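Local coordinates for protein migration inhibitory factor (Trichinella spiralis, PDB 1HFO) that belongs to the macrophage migration inhibitory factor family, small alpha/beta proteins that assemble as trimers, at residues P1-A11 with Y36-L47; L25-P33 with L61-R71. All coordinates share one frame; numbering follows the deposited sequence.

Interaction 1 (P1-A11 with Y36-L47)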
loop_
_atom_site.group_PDB
_atom_site.type_symbol
_atom_site.label_atom_id
_atom_site.label_comp_id
_atom_site.label_asym_id
_atom_site.label_seq_id
_atom_site.Cartn_x
_atom_site.Cartn_y
_atom_site.Cartn_z
ATOM N N PRO A 1 -0.218 7.331 -13.757
ATOM C CA PRO A 1 0.709 7.162 -12.605
ATOM C C PRO A 1 0.056 7.381 -11.254
ATOM O O PRO A 1 -0.916 8.132 -11.124
ATOM C CB PRO A 1 1.827 8.182 -12.772
ATOM C CG PRO A 1 1.813 8.410 -14.275
ATOM C CD PRO A 1 0.339 8.328 -14.688
ATOM N N ILE A 2 0.622 6.738 -10.235
ATOM C CA ILE A 2 0.125 6.880 -8.893
ATOM C C ILE A 2 1.316 7.124 -7.997
ATOM O O ILE A 2 2.332 6.415 -8.087
ATOM C CB ILE A 2 -0.575 5.590 -8.372
ATOM C CG1 ILE A 2 -1.817 5.289 -9.194
ATOM C CG2 ILE A 2 -0.971 5.746 -6.909
ATOM C CD1 ILE A 2 -2.467 3.988 -8.779
ATOM N N PHE A 3 1.197 8.145 -7.170
ATOM C CA PHE A 3 2.218 8.414 -6.182
ATOM C C PHE A 3 1.460 8.395 -4.879
ATOM O O PHE A 3 0.532 9.182 -4.669
ATOM C CB PHE A 3 2.887 9.766 -6.340
ATOM C CG PHE A 3 3.995 9.982 -5.337
ATOM C CD1 PHE A 3 5.175 9.261 -5.437
ATOM C CD2 PHE A 3 3.828 10.856 -4.268
ATOM C CE1 PHE A 3 6.194 9.404 -4.473
ATOM C CE2 PHE A 3 4.848 11.010 -3.292
ATOM C CZ PHE A 3 6.021 10.277 -3.410
ATOM N N THR A 4 1.836 7.478 -4.000
ATOM C CA THR A 4 1.173 7.348 -2.719
ATOM C C THR A 4 2.237 7.380 -1.618
ATOM O O THR A 4 3.281 6.732 -1.738
ATOM C CB THR A 4 0.334 6.034 -2.698
ATOM O OG1 THR A 4 -0.178 5.794 -1.386
ATOM C CG2 THR A 4 1.159 4.867 -3.165
ATOM N N LEU A 5 1.962 8.148 -0.571
ATOM C CA LEU A 5 2.896 8.333 0.540
ATOM C C LEU A 5 2.236 8.210 1.900
ATOM O O LEU A 5 1.109 8.671 2.120
ATOM C CB LEU A 5 3.542 9.713 0.425
ATOM C CG LEU A 5 4.710 10.068 1.345
ATOM C CD1 LEU A 5 5.927 9.289 0.890
ATOM C CD2 LEU A 5 5.000 11.587 1.264
ATOM N N ASN A 6 2.957 7.580 2.821
ATOM C CA ASN A 6 2.493 7.429 4.184
ATOM C C ASN A 6 3.492 8.197 5.045
ATOM O O ASN A 6 4.707 8.064 4.876
ATOM C CB ASN A 6 2.466 5.954 4.576
ATOM C CG ASN A 6 1.588 5.142 3.656
ATOM O OD1 ASN A 6 2.066 4.526 2.696
ATOM N ND2 ASN A 6 0.288 5.163 3.919
ATOM N N THR A 7 2.974 8.999 5.960
ATOM C CA THR A 7 3.847 9.819 6.791
ATOM C C THR A 7 3.301 10.031 8.194
ATOM O O THR A 7 2.096 9.923 8.433
ATOM C CB THR A 7 4.059 11.197 6.111
ATOM O OG1 THR A 7 4.938 12.004 6.907
ATOM C CG2 THR A 7 2.730 11.919 5.954
ATOM N N ASN A 8 4.202 10.351 9.125
ATOM C CA ASN A 8 3.799 10.602 10.499
ATOM C C ASN A 8 3.533 12.078 10.781
ATOM O O ASN A 8 3.048 12.425 11.858
ATOM C CB ASN A 8 4.853 10.076 11.490
ATOM C CG ASN A 8 6.281 10.391 11.069
ATOM O OD1 ASN A 8 6.536 11.332 10.317
ATOM N ND2 ASN A 8 7.236 9.602 11.586
ATOM N N ILE A 9 3.827 12.949 9.820
ATOM C CA ILE A 9 3.580 14.369 10.041
ATOM C C ILE A 9 2.087 14.652 10.115
ATOM O O ILE A 9 1.260 13.789 9.823
ATOM C CB ILE A 9 4.202 15.259 8.944
ATOM C CG1 ILE A 9 3.527 14.998 7.601
ATOM C CG2 ILE A 9 5.693 15.039 8.867
ATOM C CD1 ILE A 9 4.112 15.816 6.498
ATOM N N LYS A 10 1.744 15.874 10.500
ATOM C CA LYS A 10 0.354 16.274 10.647
ATOM C C LYS A 10 -0.267 16.722 9.328
ATOM O O LYS A 10 0.424 17.247 8.461
ATOM C CB LYS A 10 0.259 17.401 11.680
ATOM C CG LYS A 10 0.754 17.012 13.072
ATOM C CD LYS A 10 0.898 18.233 13.979
ATOM C CE LYS A 10 -0.439 18.912 14.232
ATOM N NZ LYS A 10 -1.408 17.984 14.889
ATOM N N ALA A 11 -1.572 16.519 9.193
ATOM C CA ALA A 11 -2.286 16.901 7.974
ATOM C C ALA A 11 -2.212 18.400 7.788
ATOM O O ALA A 11 -2.092 18.907 6.667
ATOM C CB ALA A 11 -3.734 16.474 8.059
ATOM N N TYR A 36 -4.112 11.514 -15.973
ATOM C CA TYR A 36 -3.854 10.138 -15.549
ATOM C C TYR A 36 -3.016 10.086 -14.267
ATOM O O TYR A 36 -2.672 9.005 -13.801
ATOM C CB TYR A 36 -3.117 9.381 -16.642
ATOM C CG TYR A 36 -3.975 9.065 -17.840
ATOM C CD1 TYR A 36 -4.844 7.979 -17.821
ATOM C CD2 TYR A 36 -3.924 9.863 -18.984
ATOM C CE1 TYR A 36 -5.658 7.687 -18.931
ATOM C CE2 TYR A 36 -4.733 9.580 -20.092
ATOM C CZ TYR A 36 -5.595 8.489 -20.053
ATOM O OH TYR A 36 -6.387 8.184 -21.154
ATOM N N VAL A 37 -2.684 11.243 -13.695
ATOM C CA VAL A 37 -1.866 11.241 -12.481
ATOM C C VAL A 37 -2.680 11.289 -11.194
ATOM O O VAL A 37 -3.515 12.193 -10.999
ATOM C CB VAL A 37 -0.892 12.431 -12.468
ATOM C CG1 VAL A 37 -0.083 12.431 -11.150
ATOM C CG2 VAL A 37 0.025 12.348 -13.651
ATOM N N ALA A 38 -2.448 10.313 -10.314
ATOM C CA ALA A 38 -3.140 10.286 -9.036
ATOM C C ALA A 38 -2.098 10.452 -7.948
ATOM O O ALA A 38 -1.025 9.841 -7.998
ATOM C CB ALA A 38 -3.903 8.965 -8.845
ATOM N N VAL A 39 -2.423 11.303 -6.987
ATOM C CA VAL A 39 -1.538 11.571 -5.857
ATOM C C VAL A 39 -2.306 11.373 -4.573
ATOM O O VAL A 39 -3.417 11.872 -4.408
ATOM C CB VAL A 39 -1.007 13.007 -5.897
ATOM C CG1 VAL A 39 -0.101 13.255 -4.646
ATOM C CG2 VAL A 39 -0.209 13.226 -7.165
ATOM N N HIS A 40 -1.674 10.682 -3.623
ATOM C CA HIS A 40 -2.303 10.380 -2.353
ATOM C C HIS A 40 -1.288 10.543 -1.230
ATOM O O HIS A 40 -0.143 10.124 -1.388
ATOM C CB HIS A 40 -2.753 8.924 -2.361
ATOM C CG HIS A 40 -3.102 8.381 -1.009
ATOM N ND1 HIS A 40 -2.527 7.235 -0.502
ATOM C CD2 HIS A 40 -3.996 8.796 -0.083
ATOM C CE1 HIS A 40 -3.057 6.966 0.678
ATOM N NE2 HIS A 40 -3.952 7.898 0.953
ATOM N N ILE A 41 -1.715 11.158 -0.132
ATOM C CA ILE A 41 -0.849 11.278 1.041
ATOM C C ILE A 41 -1.689 10.929 2.253
ATOM O O ILE A 41 -2.780 11.464 2.456
ATOM C CB ILE A 41 -0.231 12.686 1.212
ATOM C CG1 ILE A 41 0.769 12.651 2.375
ATOM C CG2 ILE A 41 -1.328 13.717 1.463
ATOM C CD1 ILE A 41 1.697 13.872 2.430
ATOM N N ASN A 42 -1.181 9.985 3.038
ATOM C CA ASN A 42 -1.833 9.502 4.243
ATOM C C ASN A 42 -0.971 10.027 5.391
ATOM O O ASN A 42 0.163 9.588 5.573
ATOM C CB ASN A 42 -1.836 7.976 4.221
ATOM C CG ASN A 42 -2.563 7.377 5.395
ATOM O OD1 ASN A 42 -3.326 8.051 6.075
ATOM N ND2 ASN A 42 -2.339 6.084 5.629
ATOM N N THR A 43 -1.514 10.981 6.137
ATOM C CA THR A 43 -0.773 11.624 7.229
ATOM C C THR A 43 -1.178 11.157 8.611
ATOM O O THR A 43 -2.112 10.367 8.772
ATOM C CB THR A 43 -0.980 13.155 7.191
ATOM O OG1 THR A 43 -2.385 13.436 7.220
ATOM C CG2 THR A 43 -0.361 13.765 5.929
ATOM N N ASP A 44 -0.480 11.683 9.616
ATOM C CA ASP A 44 -0.755 11.363 11.013
ATOM C C ASP A 44 -0.699 9.866 11.285
ATOM O O ASP A 44 -1.487 9.326 12.060
ATOM C CB ASP A 44 -2.123 11.907 11.402
ATOM C CG ASP A 44 -2.134 13.420 11.498
ATOM O OD1 ASP A 44 -1.438 13.956 12.391
ATOM O OD2 ASP A 44 -2.830 14.067 10.687
ATOM N N GLN A 45 0.252 9.209 10.643
ATOM C CA GLN A 45 0.397 7.776 10.801
ATOM C C GLN A 45 1.436 7.446 11.868
ATOM O O GLN A 45 2.330 8.243 12.169
ATOM C CB GLN A 45 0.822 7.134 9.484
ATOM C CG GLN A 45 -0.209 7.218 8.373
ATOM C CD GLN A 45 -1.490 6.497 8.698
ATOM O OE1 GLN A 45 -1.539 5.267 8.751
ATOM N NE2 GLN A 45 -2.542 7.260 8.916
ATOM N N GLN A 46 1.289 6.263 12.444
ATOM C CA GLN A 46 2.227 5.785 13.437
ATOM C C GLN A 46 3.306 5.202 12.564
ATOM O O GLN A 46 3.119 4.159 11.928
ATOM C CB GLN A 46 1.576 4.708 14.291
ATOM C CG GLN A 46 0.510 5.255 15.216
ATOM C CD GLN A 46 1.123 5.979 16.404
ATOM O OE1 GLN A 46 1.966 5.416 17.108
ATOM N NE2 GLN A 46 0.703 7.218 16.638
ATOM N N LEU A 47 4.434 5.885 12.518
ATOM C CA LEU A 47 5.538 5.457 11.682
ATOM C C LEU A 47 6.879 5.723 12.340
ATOM O O LEU A 47 7.135 6.830 12.809
ATOM C CB LEU A 47 5.482 6.195 10.338
ATOM C CG LEU A 47 6.656 5.934 9.393
ATOM C CD1 LEU A 47 6.522 4.530 8.826
ATOM C CD2 LEU A 47 6.678 6.952 8.271
HETATM O O HOH W 1 2.501 10.724 13.639
HETATM O O HOH W 2 -2.348 16.129 13.556
#

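Interaction 2 (L25-P33 with L61-R71)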
loop_
_atom_site.group_PDB
_atom_site.type_symbol
_atom_site.label_atom_id
_atom_site.label_comp_id
_atom_site.label_asym_id
_atom_site.label_seq_id
_atom_site.Cartn_x
_atom_site.Cartn_y
_atom_site.Cartn_z
ATOM N N LEU A 25 4.714 17.465 -10.874
ATOM C CA LEU A 25 6.028 16.844 -10.930
ATOM C C LEU A 25 6.000 15.402 -11.446
ATOM O O LEU A 25 6.837 15.012 -12.263
ATOM C CB LEU A 25 6.672 16.874 -9.542
ATOM C CG LEU A 25 8.082 16.290 -9.475
ATOM C CD1 LEU A 25 9.025 17.085 -10.353
ATOM C CD2 LEU A 25 8.544 16.299 -8.029
ATOM N N VAL A 26 5.041 14.620 -10.959
ATOM C CA VAL A 26 4.934 13.231 -11.388
ATOM C C VAL A 26 4.668 13.135 -12.889
ATOM O O VAL A 26 5.283 12.342 -13.583
ATOM C CB VAL A 26 3.801 12.507 -10.644
ATOM C CG1 VAL A 26 3.617 11.113 -11.246
ATOM C CG2 VAL A 26 4.132 12.393 -9.151
ATOM N N GLY A 27 3.737 13.937 -13.388
ATOM C CA GLY A 27 3.421 13.893 -14.806
ATOM C C GLY A 27 4.585 14.355 -15.651
ATOM O O GLY A 27 4.922 13.761 -16.675
ATOM N N ASN A 28 5.213 15.434 -15.220
ATOM C CA ASN A 28 6.332 15.941 -15.972
ATOM C C ASN A 28 7.510 14.941 -15.981
ATOM O O ASN A 28 8.086 14.702 -17.042
ATOM C CB ASN A 28 6.729 17.344 -15.446
ATOM C CG ASN A 28 5.593 18.398 -15.620
ATOM O OD1 ASN A 28 4.863 18.389 -16.618
ATOM N ND2 ASN A 28 5.467 19.318 -14.652
ATOM N N ILE A 29 7.859 14.313 -14.852
ATOM C CA ILE A 29 8.987 13.372 -14.881
ATOM C C ILE A 29 8.728 12.054 -15.613
ATOM O O ILE A 29 9.658 11.449 -16.143
ATOM C CB ILE A 29 9.536 13.011 -13.470
ATOM C CG1 ILE A 29 8.520 12.177 -12.698
ATOM C CG2 ILE A 29 9.901 14.273 -12.707
ATOM C CD1 ILE A 29 9.042 11.653 -11.373
ATOM N N LEU A 30 7.480 11.591 -15.623
ATOM C CA LEU A 30 7.148 10.347 -16.312
ATOM C C LEU A 30 6.618 10.639 -17.712
ATOM O O LEU A 30 6.401 9.728 -18.495
ATOM C CB LEU A 30 6.098 9.556 -15.525
ATOM C CG LEU A 30 6.515 9.076 -14.140
ATOM C CD1 LEU A 30 5.320 8.492 -13.420
ATOM C CD2 LEU A 30 7.633 8.040 -14.279
ATOM N N SER A 31 6.435 11.916 -18.028
ATOM C CA SER A 31 5.919 12.318 -19.338
ATOM C C SER A 31 4.532 11.745 -19.608
ATOM O O SER A 31 4.257 11.212 -20.692
ATOM C CB SER A 31 6.890 11.902 -20.451
ATOM O OG SER A 31 8.082 12.673 -20.386
ATOM N N LYS A 32 3.661 11.843 -18.605
ATOM C CA LYS A 32 2.286 11.372 -18.733
ATOM C C LYS A 32 1.337 12.555 -18.562
ATOM O O LYS A 32 1.676 13.539 -17.917
ATOM C CB LYS A 32 1.957 10.313 -17.672
ATOM C CG LYS A 32 2.678 8.987 -17.888
ATOM C CD LYS A 32 2.373 8.439 -19.266
ATOM C CE LYS A 32 3.049 7.094 -19.487
ATOM N NZ LYS A 32 2.418 6.032 -18.664
ATOM N N PRO A 33 0.133 12.464 -19.131
ATOM C CA PRO A 33 -0.806 13.577 -18.987
ATOM C C PRO A 33 -1.269 13.689 -17.547
ATOM O O PRO A 33 -1.458 12.681 -16.864
ATOM C CB PRO A 33 -1.960 13.200 -19.929
ATOM C CG PRO A 33 -1.348 12.195 -20.877
ATOM C CD PRO A 33 -0.430 11.406 -19.989
ATOM N N LEU A 61 5.862 4.961 -6.211
ATOM C CA LEU A 61 5.529 5.675 -7.436
ATOM C C LEU A 61 5.385 4.576 -8.482
ATOM O O LEU A 61 6.365 3.917 -8.830
ATOM C CB LEU A 61 6.641 6.644 -7.861
ATOM C CG LEU A 61 6.353 7.250 -9.238
ATOM C CD1 LEU A 61 5.181 8.198 -9.068
ATOM C CD2 LEU A 61 7.556 7.975 -9.815
ATOM N N MET A 62 4.168 4.346 -8.979
ATOM C CA MET A 62 3.985 3.310 -9.987
ATOM C C MET A 62 3.470 3.922 -11.284
ATOM O O MET A 62 2.727 4.903 -11.269
ATOM C CB MET A 62 3.025 2.228 -9.489
ATOM C CG MET A 62 1.684 2.722 -9.041
ATOM S SD MET A 62 0.706 1.328 -8.370
ATOM C CE MET A 62 0.670 1.716 -6.634
ATOM N N SER A 63 3.883 3.343 -12.403
ATOM C CA SER A 63 3.471 3.847 -13.709
ATOM C C SER A 63 3.721 2.842 -14.812
ATOM O O SER A 63 4.643 2.022 -14.723
ATOM C CB SER A 63 4.242 5.141 -14.015
ATOM O OG SER A 63 3.896 5.663 -15.277
ATOM N N ILE A 64 2.912 2.895 -15.868
ATOM C CA ILE A 64 3.123 1.989 -16.981
ATOM C C ILE A 64 4.168 2.688 -17.853
ATOM O O ILE A 64 3.852 3.595 -18.614
ATOM C CB ILE A 64 1.816 1.759 -17.787
ATOM C CG1 ILE A 64 0.764 1.127 -16.866
ATOM C CG2 ILE A 64 2.118 0.945 -19.007
ATOM C CD1 ILE A 64 -0.686 1.237 -17.370
ATOM N N GLY A 65 5.422 2.284 -17.692
ATOM C CA GLY A 65 6.491 2.905 -18.451
ATOM C C GLY A 65 7.055 4.137 -17.758
ATOM O O GLY A 65 6.465 4.693 -16.827
ATOM N N GLY A 66 8.221 4.570 -18.214
ATOM C CA GLY A 66 8.845 5.738 -17.620
ATOM C C GLY A 66 9.650 5.409 -16.383
ATOM O O GLY A 66 10.430 6.235 -15.905
ATOM N N ILE A 67 9.459 4.204 -15.855
ATOM C CA ILE A 67 10.180 3.770 -14.665
ATOM C C ILE A 67 11.043 2.565 -15.002
ATOM O O ILE A 67 10.566 1.576 -15.568
ATOM C CB ILE A 67 9.206 3.401 -13.511
ATOM C CG1 ILE A 67 8.583 4.679 -12.935
ATOM C CG2 ILE A 67 9.941 2.630 -12.415
ATOM C CD1 ILE A 67 7.617 4.433 -11.791
ATOM N N GLU A 68 12.322 2.665 -14.659
ATOM C CA GLU A 68 13.277 1.601 -14.906
ATOM C C GLU A 68 14.583 1.996 -14.244
ATOM O O GLU A 68 14.816 3.171 -13.971
ATOM C CB GLU A 68 13.496 1.395 -16.409
ATOM C CG GLU A 68 14.120 2.585 -17.121
ATOM C CD GLU A 68 14.467 2.287 -18.569
ATOM O OE1 GLU A 68 15.210 1.309 -18.809
ATOM O OE2 GLU A 68 14.008 3.028 -19.467
ATOM N N PRO A 69 15.449 1.010 -13.966
ATOM C CA PRO A 69 16.749 1.232 -13.330
ATOM C C PRO A 69 17.523 2.441 -13.859
ATOM O O PRO A 69 18.010 3.256 -13.080
ATOM C CB PRO A 69 17.477 -0.081 -13.594
ATOM C CG PRO A 69 16.365 -1.079 -13.452
ATOM C CD PRO A 69 15.250 -0.425 -14.252
ATOM N N SER A 70 17.617 2.558 -15.180
ATOM C CA SER A 70 18.361 3.648 -15.804
ATOM C C SER A 70 17.691 5.011 -15.683
ATOM O O SER A 70 18.121 5.969 -16.327
ATOM C CB SER A 70 18.604 3.345 -17.288
ATOM O OG SER A 70 17.451 3.607 -18.070
ATOM N N ARG A 71 16.645 5.105 -14.867
ATOM C CA ARG A 71 15.950 6.375 -14.698
ATOM C C ARG A 71 15.545 6.696 -13.275
ATOM O O ARG A 71 15.301 7.854 -12.942
ATOM C CB ARG A 71 14.709 6.411 -15.584
ATOM C CG ARG A 71 15.026 6.588 -17.051
ATOM C CD ARG A 71 13.774 6.818 -17.850
ATOM N NE ARG A 71 12.961 7.904 -17.301
ATOM C CZ ARG A 71 11.834 8.332 -17.860
ATOM N NH1 ARG A 71 11.401 7.765 -18.978
ATOM N NH2 ARG A 71 11.133 9.313 -17.305
HETATM O O HOH W 3 9.323 10.849 -19.040
#

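Interaction 1 (P1-A11 with Y36-L47)
Torsions that set Thr4 OG1 and His40 CG trans to their backbone N (chi1 172° and 165°) lay the two side chains alongside on one face of the sheet. Thr4 OG1 meets the edge of the imidazole near its plane and shares a hydrogen bond of 2.9 Å with His40 ND1; NE2 is bonded to Gln45 OE1 of the second subunit, so both ring nitrogens are held. On the other face, Leu5 CD2 packs on Ile41 CD1 at 4.2 Å. Strands 2-7 and 38-42 run parallel, their axes 4.7 Å apart at 6°, and with helix 18-30 between them in sequence they form a beta-alpha-beta unit of the MIF fold. Backbone bonds run from Ala38 N with Pro1 O (2.8 Å) to Thr7 N with Asn42 O, and Gln45 N adds one to Thr7 O where the chain turns. Past the end of strand 2-7, Asn8 ND2 donates to Leu47 O of strand 46-49 at 3.0 Å from above the carbonyl plane, and Asn8 OD1 is taken by Ala56 N. Asp44 N reaches Ile9 O at 2.7 Å, while Asp44 OD2 receives Ala11 N at 3.1 Å from above the carboxylate plane. Water 2 bridges Lys10 NZ and Asp44 OD1.

Interaction 2 (L25-P33 with L61-R71)
Leu30 sets one methyl against strand 57-63 and the other in the turn that follows: Leu30 CD1 lies 3.6 Å from Ser63 CB, and Leu30 CD2 lies 3.7 Å from Ile67 CG1 and equally close to Gly66 O. This is helix-on-sheet packing in an alpha/beta fold, with segment 25-30 inclined at 51° to strand segment 61-63 and their axes 11.0 Å apart at closest approach. The dense part continues along the helix, where Val26 and Leu61 lie alongside, pointing opposite ways, with Val26 CG1 4.0 Å from Leu61 CD1; Phe3 of strand 2-7 touches both residues. The backbones come close at the turn, Gly66 CA lying 5.1 Å from Leu30 CA.

Toward solvent the contact thins and turns polar. A Schellman motif closes the helix, Ser31 having positive phi and Lys32 N bonding back to Gly27 O. Past this turn the lysine chain, bent at chi2 (-56°) and chi4, brings Lys32 NZ to Ile64 O in a hydrogen bond of 2.8 Å. Water 3 links the hydroxyl of exposed Ser31 to Arg71 NH2. The guanidinium sets its edge toward Ile29 O, without a good hydrogen-bond angle, and its face over another carbonyl: Gly66 O, itself bonded to His75 NE2, sits 3.2 Å above the centre of the Arg71 plane.

Overall arrangement
Both interactions meet at one sheet, where strands 2-7 and 57-63 are neighbours, and their centres are 18 Å apart. Interaction 1 buries 1005 Å² and is chiefly strand pairing by regular backbone bonds; strand 38-42 also pairs antiparallel with the second subunit. Most of its touching residues are buried, with Lys10 and Asp44 exposed at the turn. Interaction 2 buries 380 Å², with about half its touching residues buried, and depends on apolar side chains, with a few polar links on its solvent side. Helix 18-30 is the crossover of interaction 1 and one side of interaction 2. At the N-terminus, Pro1 CB packs 3.6 Å from Leu30 CD1, and Ile2 O probably accepts from Met62 N.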